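Local coordinates for protein oxalate--CoA ligase (Arabidopsis thaliana, PDB 5IE2) that is an AMP-binding enzyme of the ANL superfamily, with the C-terminal domain of AMP-binding enzymes, and holds ATP in its pocket, at residues L187-K192 / R366-T371; D269-H274 / E301-A306; M314-H319 / K372-N377. All coordinates share one frame; numbering follows the deposited sequence.

Contacts 1 and 3 lie on the same side of the chain's centre and touch each other. Both draw on the loop between strand 361-366 and helix 378-384, and both are buried. Contact 1 packs that loop on helix 184-198 with hydroxyl oxygens against carbon. Contact 3 joins it to the turn after strand 308-314 through one tyrosine-carboxylate hydrogen bond, beside ATP. T318 links the two, since it bonds to both N369 and S190. Contact 2 lies on the opposite side of the centre, about 36 Å from contact 3 between centres. It is partly buried and pairs two helix ends through aromatic and CH-pi packing.

Contact 1: residues L187-K192 / R366-T371; sequences LASSVK and RGPNVT
S189 and S190 of helix 184-198 press against P368 and N369, the two central residues of a type I beta turn. The packing across the contact is mostly hydroxyl oxygen on carbon. S189 OG touches P368 CB at 3.4 Å, beside CG of the same ring. S190 OG sits 3.4 Å from N369 CB. In addition, S189 CB lies 3.8 Å from the backbone N of N369.

The hydrogen bonds of these groups go to other partners. S189 OG stands beside its own backbone N (chi1 -60°) and bonds back to L185 O, one helical turn earlier, while S190 OG bonds to T318 O. The N369 amide leads away from the helix because CG lies between the backbone N and the carbonyl carbon (chi1 54°); its ND2 meets A317 O, and N369 O pairs with T318 OG1. Within the turn, V370 N bonds to G367 O at 3.1 Å.

The turn follows strand 361-366 and packs on helix 184-198. Helix 215-227 packs on S190 and V191 through L219, helix 6-16 touches L187 and V191, and strand 389-392 meets V370.

Contact 2: residues D269-H274 / E301-A306; sequences DRHASH and EEAFGA
H271 meets A303 and F304 where the last turns of helices 261-273 and 294-304 come together. These helices belong to two successive beta-alpha-beta crossovers. They connect the neighbouring parallel strands 256-259, 284-287 and 308-314.

Along segment 269-274, D269 comes first. Its carbonyl oxygen accepts S273 N at 3.0 Å and, weakly, S273 OG. H271 then makes the whole contact from this side. H271 CB is directed at segment 301-306, and CG lies anti to the backbone N (chi1 169°). This brings one side of the imidazole against both A303 and F304. The methyl group of A303 sits over that face of the imidazole in a CH-pi contact, 4.0 Å from A303 CB to the centroid of the H271 ring. F304 forms a T-shaped pair with the same ring, its edge toward the imidazole face. The planes are 68° apart and the centroids 5.2 Å. H271 CB also touches F304 CZ, at 3.9 Å. H271 ND1 is hydrogen-bonded to Y279 OH, which probably fixes the rotation of the ring. Y279 also packs edge-to-face with F304, so H271, F304 and Y279 form a cluster, which W246 joins at F304.

The helix then runs out through A272 and S273. H274 is the first residue to leave helical angles, although its N still bonds to R270 O at 2.7 Å. The partner helix ends differently, at G305 with a positive phi of 71°.

A303 CB serves two rings. It lies over the centre of the F304 ring, 3.7 Å above its plane, and its nearest imidazole atom is H271 CD2, at 3.6 Å.

Contact 3: residues M314-H319 / K372-N377; sequences MTEATH and KGYKNN. With ATP (adenosine-5'-triphosphate), chain C; ACY (acetic acid), chain E.
E316 and Y374 meet through their side-chain ends. E316 CB is directed toward segment 372-377. CG is next, 3.5 Å from Y374 OH and also near CE1 of the ring. The chain bends there (chi2 93°), which turns the carboxylate across the end of the phenol. CD follows, 3.4 Å from Y374 OH. At the tip, OE2 accepts the hydrogen bond from Y374 OH at 2.6 Å, using the lone pair that faces away from OE1. OE2 lies at the edge of the tyrosine ring, close to its plane, while the carboxylate plane is turned 71° from the ring. E316 OE1 lies on the ATP side, with ATP O1A 4.2 Å away and no bond between them. A bound magnesium ion is about 4 Å from the nearest atom of the side chain.

T315 and E316 match the Thr-Glu pair of a signature motif of ANL enzymes. T315 N gives a nearly straight bond to ATP O1A (2.9 Å, 168°). H319 ND1 holds OXT of an acetic acid molecule, probably from the crystallisation liquor, at 2.7 Å. M314 O takes A317 N and H319 N from opposite faces of its plane, which, with M314 N bonded to H319 O, closes the turn.

The turn joins antiparallel strands 308-314 and 319-323. F390 of strand 389-392 packs on both E316 and Y374, and helix 215-227 covers H319.

Contact 1: residues L187-K192 / R366-T371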
# COMPACT_ATOMS: atom_id res chain seq x y z
N LEU A 187 11.96 5.22 -5.83
CA LEU A 187 10.82 4.78 -6.66
C LEU A 187 11.27 3.82 -7.76
O LEU A 187 10.65 2.78 -7.99
CB LEU A 187 10.11 5.99 -7.29
CG LEU A 187 9.44 6.96 -6.28
CD1 LEU A 187 8.79 8.11 -7.07
CD2 LEU A 187 8.34 6.31 -5.52
N ALA A 188 12.33 4.20 -8.49
CA ALA A 188 12.86 3.34 -9.55
C ALA A 188 13.28 1.97 -9.03
O ALA A 188 12.97 0.94 -9.62
CB ALA A 188 14.06 4.02 -10.22
N SER A 189 13.95 1.93 -7.88
CA SER A 189 14.33 0.68 -7.27
C SER A 189 13.13 -0.18 -6.95
O SER A 189 13.14 -1.38 -7.25
CB SER A 189 15.15 0.95 -5.96
OG SER A 189 16.31 1.69 -6.31
N SER A 190 12.10 0.40 -6.30
CA SER A 190 10.96 -0.47 -5.97
C SER A 190 10.19 -0.95 -7.19
O SER A 190 9.74 -2.11 -7.23
CB SER A 190 9.98 0.23 -5.04
OG SER A 190 10.57 0.22 -3.75
N VAL A 191 10.05 -0.08 -8.18
CA VAL A 191 9.40 -0.48 -9.43
C VAL A 191 10.17 -1.66 -10.09
O VAL A 191 9.57 -2.67 -10.49
CB VAL A 191 9.25 0.74 -10.38
CG1 VAL A 191 9.05 0.29 -11.85
CG2 VAL A 191 8.07 1.64 -9.88
N LYS A 192 11.50 -1.55 -10.18
CA LYS A 192 12.27 -2.69 -10.68
C LYS A 192 12.10 -3.97 -9.86
O LYS A 192 12.00 -5.06 -10.43
CB LYS A 192 13.77 -2.33 -10.75
CG LYS A 192 13.97 -1.40 -11.94
CD LYS A 192 15.44 -0.96 -12.11
CE LYS A 192 15.93 -0.10 -10.91
NZ LYS A 192 17.37 0.30 -11.05
N ARG A 366 18.20 -3.25 4.05
CA ARG A 366 19.13 -2.31 3.49
C ARG A 366 19.05 -2.36 2.00
O ARG A 366 19.25 -3.43 1.41
CB ARG A 366 20.54 -2.62 3.95
CG ARG A 366 21.54 -1.68 3.24
CD ARG A 366 22.77 -2.60 2.92
NE ARG A 366 23.75 -2.28 3.84
CZ ARG A 366 24.94 -2.85 4.11
NH1 ARG A 366 25.47 -3.97 3.60
NH2 ARG A 366 25.61 -2.19 5.03
N GLY A 367 18.85 -1.21 1.38
CA GLY A 367 18.75 -1.23 -0.08
C GLY A 367 18.40 0.12 -0.67
O GLY A 367 18.03 1.04 0.06
N PRO A 368 18.49 0.25 -2.01
CA PRO A 368 18.28 1.57 -2.59
C PRO A 368 16.80 2.00 -2.61
O PRO A 368 16.52 3.14 -2.96
CB PRO A 368 18.82 1.42 -4.03
CG PRO A 368 18.68 -0.05 -4.35
CD PRO A 368 18.96 -0.73 -2.98
N ASN A 369 15.89 1.12 -2.22
CA ASN A 369 14.46 1.46 -2.08
C ASN A 369 14.15 2.12 -0.74
O ASN A 369 13.05 2.60 -0.52
CB ASN A 369 13.62 0.15 -2.21
CG ASN A 369 14.09 -0.92 -1.22
OD1 ASN A 369 15.25 -1.40 -1.27
ND2 ASN A 369 13.23 -1.28 -0.27
N VAL A 370 15.11 2.06 0.20
CA VAL A 370 14.83 2.50 1.56
C VAL A 370 15.04 4.01 1.70
O VAL A 370 16.00 4.57 1.16
CB VAL A 370 15.74 1.73 2.56
CG1 VAL A 370 15.44 2.13 4.00
CG2 VAL A 370 15.55 0.20 2.34
N THR A 371 14.13 4.66 2.41
CA THR A 371 14.28 6.09 2.68
C THR A 371 15.65 6.40 3.30
O THR A 371 16.21 5.58 4.04
CB THR A 371 13.16 6.63 3.60
OG1 THR A 371 13.29 8.04 3.73
CG2 THR A 371 13.17 6.00 5.00

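Contact 2: residues D269-H274 / E301-A306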
# COMPACT_ATOMS: atom_id res chain seq x y z
N ASP A 269 -16.60 -12.26 -0.08
CA ASP A 269 -18.02 -12.15 0.32
C ASP A 269 -18.91 -11.97 -0.93
O ASP A 269 -20.03 -12.56 -1.04
CB ASP A 269 -18.26 -10.95 1.25
CG ASP A 269 -17.71 -11.13 2.69
OD1 ASP A 269 -17.45 -12.27 3.16
OD2 ASP A 269 -17.55 -10.07 3.37
N ARG A 270 -18.47 -11.08 -1.82
CA ARG A 270 -19.22 -10.82 -3.04
C ARG A 270 -19.31 -12.09 -3.90
O ARG A 270 -20.36 -12.40 -4.54
CB ARG A 270 -18.59 -9.65 -3.81
CG ARG A 270 -19.10 -9.45 -5.24
CD ARG A 270 -20.49 -8.83 -5.24
NE ARG A 270 -20.97 -8.61 -6.60
CZ ARG A 270 -22.16 -8.08 -6.88
NH1 ARG A 270 -22.97 -7.71 -5.90
NH2 ARG A 270 -22.54 -7.94 -8.15
N HIS A 271 -18.22 -12.86 -3.91
CA HIS A 271 -18.23 -14.10 -4.67
C HIS A 271 -19.23 -15.06 -4.04
O HIS A 271 -19.86 -15.84 -4.77
CB HIS A 271 -16.84 -14.73 -4.74
CG HIS A 271 -16.81 -16.13 -5.28
ND1 HIS A 271 -17.02 -16.41 -6.61
CD2 HIS A 271 -16.57 -17.32 -4.67
CE1 HIS A 271 -16.89 -17.72 -6.80
NE2 HIS A 271 -16.64 -18.29 -5.64
N ALA A 272 -19.38 -15.01 -2.72
CA ALA A 272 -20.32 -15.93 -2.07
C ALA A 272 -21.77 -15.53 -2.38
O ALA A 272 -22.62 -16.40 -2.56
CB ALA A 272 -20.12 -15.98 -0.58
N SER A 273 -22.06 -14.23 -2.41
CA SER A 273 -23.46 -13.83 -2.61
C SER A 273 -23.85 -13.65 -4.08
O SER A 273 -25.01 -13.86 -4.48
CB SER A 273 -23.77 -12.55 -1.84
OG SER A 273 -23.00 -11.48 -2.36
N HIS A 274 -22.88 -13.27 -4.91
CA HIS A 274 -23.11 -13.03 -6.33
C HIS A 274 -21.95 -13.56 -7.14
O HIS A 274 -21.17 -12.77 -7.70
CB HIS A 274 -23.29 -11.53 -6.59
CG HIS A 274 -23.82 -11.19 -7.96
ND1 HIS A 274 -23.02 -11.09 -9.08
CD2 HIS A 274 -25.07 -10.86 -8.37
CE1 HIS A 274 -23.76 -10.74 -10.12
NE2 HIS A 274 -25.01 -10.59 -9.71
N GLU A 301 -7.69 -18.92 -3.58
CA GLU A 301 -7.23 -19.84 -4.63
C GLU A 301 -8.43 -20.70 -5.06
O GLU A 301 -8.58 -20.99 -6.25
CB GLU A 301 -6.06 -20.72 -4.17
CG GLU A 301 -4.84 -19.86 -3.89
CD GLU A 301 -3.56 -20.64 -3.72
OE1 GLU A 301 -3.63 -21.86 -3.37
OE2 GLU A 301 -2.48 -20.00 -3.89
N GLU A 302 -9.30 -21.09 -4.11
CA GLU A 302 -10.45 -21.93 -4.49
C GLU A 302 -11.49 -21.16 -5.30
O GLU A 302 -12.09 -21.70 -6.25
CB GLU A 302 -11.12 -22.50 -3.24
CG GLU A 302 -12.28 -23.44 -3.57
CD GLU A 302 -11.79 -24.68 -4.30
OE1 GLU A 302 -10.91 -25.39 -3.74
OE2 GLU A 302 -12.24 -24.94 -5.45
N ALA A 303 -11.73 -19.92 -4.92
CA ALA A 303 -12.75 -19.11 -5.58
C ALA A 303 -12.32 -18.74 -6.98
O ALA A 303 -13.13 -18.81 -7.91
CB ALA A 303 -13.03 -17.85 -4.79
N PHE A 304 -11.06 -18.29 -7.16
CA PHE A 304 -10.68 -17.68 -8.45
C PHE A 304 -9.62 -18.40 -9.26
O PHE A 304 -9.30 -17.98 -10.38
CB PHE A 304 -10.23 -16.23 -8.19
CG PHE A 304 -11.24 -15.45 -7.40
CD1 PHE A 304 -12.59 -15.41 -7.81
CD2 PHE A 304 -10.88 -14.85 -6.20
CE1 PHE A 304 -13.54 -14.71 -7.07
CE2 PHE A 304 -11.79 -14.12 -5.46
CZ PHE A 304 -13.17 -14.07 -5.87
N GLY A 305 -9.05 -19.46 -8.70
CA GLY A 305 -8.21 -20.39 -9.41
C GLY A 305 -6.84 -19.86 -9.81
O GLY A 305 -6.26 -20.33 -10.77
N ALA A 306 -6.34 -18.85 -9.08
CA ALA A 306 -5.01 -18.31 -9.36
C ALA A 306 -4.14 -18.43 -8.10
O ALA A 306 -4.68 -18.38 -7.00
CB ALA A 306 -5.10 -16.85 -9.80

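Contact 3: residues M314-H319 / K372-N377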
# COMPACT_ATOMS: atom_id res chain seq x y z
N MET A 314 6.44 -1.70 3.42
CA MET A 314 6.19 -0.58 4.33
C MET A 314 6.57 0.71 3.64
O MET A 314 7.34 0.74 2.67
CB MET A 314 6.97 -0.79 5.65
CG MET A 314 8.51 -0.63 5.53
SD MET A 314 9.30 -1.21 7.06
CE MET A 314 8.49 -0.28 8.38
N THR A 315 6.02 1.82 4.14
CA THR A 315 6.24 3.09 3.50
C THR A 315 7.75 3.41 3.43
O THR A 315 8.20 3.94 2.44
CB THR A 315 5.51 4.23 4.29
OG1 THR A 315 4.12 3.92 4.34
CG2 THR A 315 5.67 5.57 3.60
N GLU A 316 8.47 3.13 4.50
CA GLU A 316 9.92 3.46 4.55
C GLU A 316 10.80 2.69 3.57
O GLU A 316 11.95 3.08 3.30
CB GLU A 316 10.47 3.21 5.97
CG GLU A 316 9.99 4.17 7.03
CD GLU A 316 8.74 3.61 7.77
OE1 GLU A 316 7.92 2.91 7.13
OE2 GLU A 316 8.62 3.88 8.99
N ALA A 317 10.28 1.58 3.07
CA ALA A 317 10.97 0.74 2.07
C ALA A 317 10.45 1.06 0.65
O ALA A 317 10.68 0.29 -0.26
CB ALA A 317 10.69 -0.79 2.41
N THR A 318 9.71 2.17 0.50
CA THR A 318 9.02 2.46 -0.79
C THR A 318 8.20 1.18 -1.18
O THR A 318 8.27 0.68 -2.31
CB THR A 318 10.03 2.90 -1.92
OG1 THR A 318 10.86 3.90 -1.34
CG2 THR A 318 9.30 3.56 -3.12
N HIS A 319 7.45 0.69 -0.22
CA HIS A 319 6.60 -0.51 -0.37
C HIS A 319 7.46 -1.81 -0.25
O HIS A 319 7.92 -2.15 0.84
CB HIS A 319 5.77 -0.45 -1.69
CG HIS A 319 4.67 -1.49 -1.76
ND1 HIS A 319 3.75 -1.67 -0.74
CD2 HIS A 319 4.38 -2.42 -2.71
CE1 HIS A 319 2.94 -2.68 -1.07
NE2 HIS A 319 3.30 -3.15 -2.25
N LYS A 372 16.17 7.59 2.99
CA LYS A 372 17.42 8.02 3.63
C LYS A 372 17.18 8.43 5.08
O LYS A 372 18.11 8.49 5.90
CB LYS A 372 18.00 9.22 2.87
CG LYS A 372 18.49 8.83 1.49
CD LYS A 372 19.61 7.76 1.68
CE LYS A 372 20.24 7.46 0.37
NZ LYS A 372 21.36 6.53 0.54
N GLY A 373 15.93 8.75 5.41
CA GLY A 373 15.64 9.16 6.76
C GLY A 373 14.34 9.95 6.90
O GLY A 373 13.87 10.59 5.97
N TYR A 374 13.76 9.89 8.09
CA TYR A 374 12.55 10.65 8.37
C TYR A 374 12.83 12.13 8.30
O TYR A 374 13.93 12.55 8.59
CB TYR A 374 12.00 10.31 9.76
CG TYR A 374 11.60 8.86 9.92
CD1 TYR A 374 10.45 8.36 9.28
CD2 TYR A 374 12.32 8.02 10.76
CE1 TYR A 374 10.08 7.01 9.44
CE2 TYR A 374 11.95 6.68 10.94
CZ TYR A 374 10.84 6.19 10.27
OH TYR A 374 10.50 4.88 10.45
N LYS A 375 11.82 12.91 7.94
CA LYS A 375 11.94 14.36 7.87
C LYS A 375 11.88 14.96 9.27
O LYS A 375 10.95 14.69 10.02
CB LYS A 375 10.84 14.94 7.00
CG LYS A 375 10.85 16.46 6.94
CD LYS A 375 9.69 16.98 6.14
CE LYS A 375 9.90 18.46 5.89
NZ LYS A 375 8.76 19.02 5.15
N ASN A 376 12.88 15.77 9.62
CA ASN A 376 12.86 16.48 10.90
C ASN A 376 12.57 15.55 12.07
O ASN A 376 11.55 15.72 12.78
CB ASN A 376 11.81 17.60 10.89
CG ASN A 376 12.17 18.73 9.95
OD1 ASN A 376 13.34 18.92 9.61
ND2 ASN A 376 11.16 19.49 9.53
N ASN A 377 13.38 14.51 12.21
CA ASN A 377 13.23 13.63 13.36
C ASN A 377 14.56 12.95 13.60
O ASN A 377 14.72 11.74 13.40
CB ASN A 377 12.09 12.62 13.18
CG ASN A 377 11.74 11.93 14.48
OD1 ASN A 377 12.58 11.84 15.40
ND2 ASN A 377 10.50 11.45 14.60
PG ATP C . 3.03 3.42 11.54
O1G ATP C . 3.01 2.63 12.85
O2G ATP C . 2.59 4.83 11.70
O3G ATP C . 4.39 3.32 10.85
PB ATP C . 2.17 1.37 9.70
O1B ATP C . 0.87 0.61 9.55
O2B ATP C . 3.37 0.70 10.28
O3B ATP C . 1.94 2.77 10.52
PA ATP C . 2.67 1.19 6.80
O1A ATP C . 4.04 1.58 6.25
O2A ATP C . 1.45 1.51 6.03
O3A ATP C . 2.51 1.95 8.21
O5' ATP C . 2.72 -0.36 7.21
C5' ATP C . 3.91 -1.18 7.18
C4' ATP C . 3.71 -2.27 8.25
O4' ATP C . 2.66 -3.16 7.82
C3' ATP C . 4.89 -3.20 8.35
O3' ATP C . 5.89 -2.61 9.17
C2' ATP C . 4.29 -4.44 8.96
O2' ATP C . 4.04 -4.20 10.36
C1' ATP C . 2.93 -4.46 8.31
N9 ATP C . 2.86 -5.39 7.17
C8 ATP C . 3.05 -5.13 5.86
N7 ATP C . 2.86 -6.28 5.14
C5 ATP C . 2.54 -7.27 6.04
C6 ATP C . 2.19 -8.71 5.95
N6 ATP C . 2.11 -9.32 4.72
N1 ATP C . 1.91 -9.34 7.11
C2 ATP C . 1.95 -8.71 8.31
N3 ATP C . 2.26 -7.40 8.47
C4 ATP C . 2.55 -6.67 7.36
C ACY E . 2.59 -1.42 2.38
O ACY E . 1.85 -2.28 1.77
OXT ACY E . 3.60 -0.86 1.86
CH3 ACY E . 2.26 -1.09 3.81